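Local coordinates for beta-galacturonidase (Eisenbergiella tayi, PDB 6NCW), which hydrolyses beta-galacturonides, releasing galacturonic acid, as a member of glycoside hydrolase family 2, at the interface of chains A and B and the interface of chains A and C. Numbering follows the deposited sequence. Chains: chain A/B/C, Beta-galacturonidase.

Contact 1: the interface of chains A and B. Residues chain A 522-523, 525-528; chain B 481-482, 523, 526.
The phenyl ring of A:Phe522 carries the aliphatic chain of B:Lys481 on one face: methylene CD stands over the ring centre, 3.6 Å from its centroid, as a CH-pi contact. Extended beyond CG, the lysine crosses this face and brings NZ near CE1 and CZ at the rim. The indole of B:Trp482 uses both face and edge. One face meets CA of A:Pro526 and CG of B:Pro526, from its own chain; the latter lies 3.5 Å above the plane, and both are offset toward the rim. On the same side, beyond the CG-CD1 rim, backbone N of A:Arg527 comes 3.3 Å from CD1 of B:Trp482. At the edge, in the ring plane, NE1 donates to the carbonyl O of A:Phe522 at 2.7 Å. This bond is nearly straight at the hydrogen (175°), although the donor stands 41° out of the carbonyl plane. Hydroxyl OG1 of A:Thr528 donates to the carbonyl O of B:Lys481 at 2.9 Å; chi1 of -55° sets OG1 anti to the carbonyl carbon. The same hydroxyl reaches N of B:Lys481 through a water. A:Pro526 and B:Pro526 meet as equivalent residues across the two-fold, CG to CG at 3.6 Å, while a second water joins the carbonyl O atoms of A:Gly523 and B:Gly523. In the fold, the chain A residues belong to 3-10 helices 519-524 and 526-528 and their junction, whereas B:Lys481 and B:Trp482 occupy the loop just before helix 484-500; both lie in the TIM-barrel region.

Contact 2: the interface of chains A and C. Residues chain A 298-299, 302; chain C 45, 47-48.
C:Pro47 opens 3-10 helix 47-49 in a helical setting (phi -51°, psi -39°) and packs its ring on A:Met298 and A:Asp302, one turn apart on helix 290-302, with A:Leu299 between them in sequence. That helix belongs to the TIM-barrel region of this glycoside hydrolase family 2 enzyme, whereas the proline comes from the N-terminal part of the partner chain. The pyrrolidine ring is the main apolar element, with 71 Å² of C:Pro47 hidden by chain A. Its CB packs on the carboxylate carbon CG of A:Asp302 at 3.7 Å, the two side chains running past each other in opposite directions. Its CG faces the carbonyl O of A:Met298 at 3.7 Å and is approached more distantly by CD2 of A:Leu299. CD of C:Pro47 meets CB of A:Met298 at 3.9 Å. The methionine chain bends at chi3, and its terminal methyl CE comes 3.8 Å from the carbonyl O of C:Asn45. CG of A:Asp302 is anti to the backbone N (chi1 -175°), a setting that carries the carboxylate along the proline toward C:Asp48. The two acids do not bond directly: OD2 of A:Asp302 lies 4.1 Å from OD1 of C:Asp48, with the carboxylate planes steeply inclined. Two waters link OD2 of A:Asp302 to C:Asp48, one through OD1 and the other through OD2. Bridging by water probably eases repulsion between the like charges, and the proximity could favour protonation of one acid.

Contact 1: the interface of chains A and B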
# COMPACT_ATOMS: atom_id res chain seq x y z
N PHE A 522 -3.43 -19.65 7.67
CA PHE A 522 -2.82 -18.77 6.69
C PHE A 522 -3.20 -19.14 5.24
O PHE A 522 -3.33 -18.26 4.38
CB PHE A 522 -1.28 -18.80 6.86
CG PHE A 522 -0.64 -19.96 6.15
CD1 PHE A 522 -0.58 -21.20 6.76
CD2 PHE A 522 -0.17 -19.82 4.85
CE1 PHE A 522 -0.04 -22.30 6.09
CE2 PHE A 522 0.38 -20.92 4.16
CZ PHE A 522 0.43 -22.16 4.79
N GLY A 523 -3.36 -20.44 4.95
CA GLY A 523 -3.52 -20.84 3.56
C GLY A 523 -4.74 -20.23 2.89
O GLY A 523 -4.71 -19.92 1.69
N ARG A 525 -6.27 -17.44 4.32
CA ARG A 525 -6.45 -16.17 5.02
C ARG A 525 -5.29 -15.24 4.67
O ARG A 525 -4.29 -15.18 5.41
CB ARG A 525 -6.54 -16.38 6.54
CG ARG A 525 -7.80 -17.08 7.00
CD ARG A 525 -9.01 -16.19 6.79
NE ARG A 525 -10.26 -16.81 7.22
CZ ARG A 525 -11.09 -17.47 6.41
NH1 ARG A 525 -10.78 -17.60 5.12
NH2 ARG A 525 -12.23 -17.99 6.87
N PRO A 526 -5.38 -14.51 3.56
CA PRO A 526 -4.32 -13.56 3.19
C PRO A 526 -3.90 -12.71 4.38
O PRO A 526 -4.73 -12.26 5.18
CB PRO A 526 -4.97 -12.71 2.09
CG PRO A 526 -6.01 -13.60 1.48
CD PRO A 526 -6.51 -14.49 2.62
N ARG A 527 -2.58 -12.51 4.51
CA ARG A 527 -1.97 -11.72 5.58
C ARG A 527 -2.17 -12.35 6.96
O ARG A 527 -1.97 -11.65 7.97
CB ARG A 527 -2.51 -10.28 5.60
CG ARG A 527 -2.67 -9.60 4.22
CD ARG A 527 -3.05 -8.14 4.42
NE ARG A 527 -4.41 -8.05 4.94
CZ ARG A 527 -4.82 -7.15 5.81
NH1 ARG A 527 -3.98 -6.22 6.26
NH2 ARG A 527 -6.08 -7.17 6.23
N THR A 528 -2.54 -13.63 7.04
CA THR A 528 -2.96 -14.26 8.30
C THR A 528 -3.98 -13.35 9.00
O THR A 528 -3.88 -13.01 10.19
CB THR A 528 -1.76 -14.59 9.20
OG1 THR A 528 -0.83 -15.40 8.48
CG2 THR A 528 -2.16 -15.39 10.45
N LYS B 481 2.92 -15.50 8.36
CA LYS B 481 2.92 -15.93 6.98
C LYS B 481 2.15 -14.94 6.12
O LYS B 481 1.15 -14.36 6.57
CB LYS B 481 2.35 -17.35 6.86
CG LYS B 481 3.36 -18.42 7.30
CD LYS B 481 2.86 -19.84 7.06
CE LYS B 481 3.92 -20.86 7.44
NZ LYS B 481 3.50 -22.26 7.17
N TRP B 482 2.68 -14.69 4.92
CA TRP B 482 2.27 -13.69 3.92
C TRP B 482 2.99 -12.36 4.14
O TRP B 482 3.03 -11.53 3.23
CB TRP B 482 0.75 -13.46 3.89
CG TRP B 482 -0.06 -14.67 3.48
CD1 TRP B 482 -0.94 -15.37 4.26
CD2 TRP B 482 -0.07 -15.31 2.20
NE1 TRP B 482 -1.49 -16.40 3.55
CE2 TRP B 482 -0.98 -16.39 2.28
CE3 TRP B 482 0.60 -15.08 0.99
CZ2 TRP B 482 -1.23 -17.24 1.20
CZ3 TRP B 482 0.34 -15.93 -0.09
CH2 TRP B 482 -0.55 -16.99 0.03
N GLY B 523 -9.22 -18.97 -3.47
CA GLY B 523 -9.27 -19.28 -2.04
C GLY B 523 -7.91 -19.40 -1.38
O GLY B 523 -7.76 -19.09 -0.20
N PRO B 526 -4.08 -15.14 -2.52
CA PRO B 526 -4.46 -13.74 -2.23
C PRO B 526 -4.33 -12.87 -3.47
O PRO B 526 -3.39 -13.02 -4.25
CB PRO B 526 -3.46 -13.31 -1.15
CG PRO B 526 -3.12 -14.59 -0.43
CD PRO B 526 -3.21 -15.71 -1.48
O HOH W 1 1.07 -16.97 10.14
O HOH W 2 -5.56 -17.31 0.60

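Contact 2: the interface of chains A and C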
# COMPACT_ATOMS: atom_id res chain seq x y z
N MET A 298 -19.22 4.32 16.53
CA MET A 298 -19.57 5.46 15.69
C MET A 298 -19.46 5.12 14.20
O MET A 298 -20.26 5.60 13.40
CB MET A 298 -18.71 6.67 16.04
CG MET A 298 -19.01 7.21 17.43
SD MET A 298 -18.19 8.78 17.83
CE MET A 298 -16.43 8.37 17.59
N LEU A 299 -18.49 4.28 13.81
CA LEU A 299 -18.46 3.83 12.43
C LEU A 299 -19.66 2.95 12.13
O LEU A 299 -20.34 3.14 11.11
CB LEU A 299 -17.16 3.07 12.15
CG LEU A 299 -15.88 3.89 12.25
CD1 LEU A 299 -14.61 3.01 12.07
CD2 LEU A 299 -15.90 5.02 11.23
N ASP A 302 -22.57 5.07 11.72
CA ASP A 302 -22.47 5.77 10.44
C ASP A 302 -22.90 4.88 9.28
O ASP A 302 -23.47 5.37 8.29
CB ASP A 302 -21.04 6.28 10.23
CG ASP A 302 -20.88 7.14 8.96
OD1 ASP A 302 -20.10 6.76 8.06
OD2 ASP A 302 -21.56 8.19 8.85
N ASN C 45 -12.59 12.90 14.79
CA ASN C 45 -12.68 11.45 14.70
C ASN C 45 -14.12 10.97 14.71
O ASN C 45 -14.35 9.76 14.68
CB ASN C 45 -11.93 10.79 15.87
CG ASN C 45 -10.49 11.27 15.99
OD1 ASN C 45 -10.07 11.77 17.02
ND2 ASN C 45 -9.74 11.16 14.89
N PRO C 47 -17.52 10.56 12.65
CA PRO C 47 -17.73 10.52 11.19
C PRO C 47 -18.33 11.78 10.56
O PRO C 47 -17.92 12.15 9.45
CB PRO C 47 -18.65 9.31 11.05
CG PRO C 47 -18.12 8.38 12.11
CD PRO C 47 -17.89 9.28 13.29
N ASP C 48 -19.27 12.44 11.20
CA ASP C 48 -19.89 13.59 10.56
C ASP C 48 -19.09 14.89 10.74
O ASP C 48 -19.51 15.93 10.23
CB ASP C 48 -21.32 13.78 11.08
CG ASP C 48 -22.20 12.53 10.86
OD1 ASP C 48 -22.38 12.10 9.70
OD2 ASP C 48 -22.68 11.96 11.86
O HOH W 3 -22.87 9.11 11.27
O HOH W 4 -21.06 10.57 7.87

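Contact 1 and contact 2 lie about 30 Å apart, measured between the centres of their C-alpha atoms, and share no residues or secondary-structure elements. Both use the TIM-barrel region of chain A, but they face different partners, chain B and chain C. Each interface is two-fold symmetric, so two distinct dyads could together build the deposited four-copy assembly. The galacturonate-binding A:Arg525 lies between the two 3-10 helices of contact 1 and barely touches chain B, so any effect of that interface on the active site is only a possibility. Contact 2 instead pairs a barrel helix with the N-terminal part of chain C.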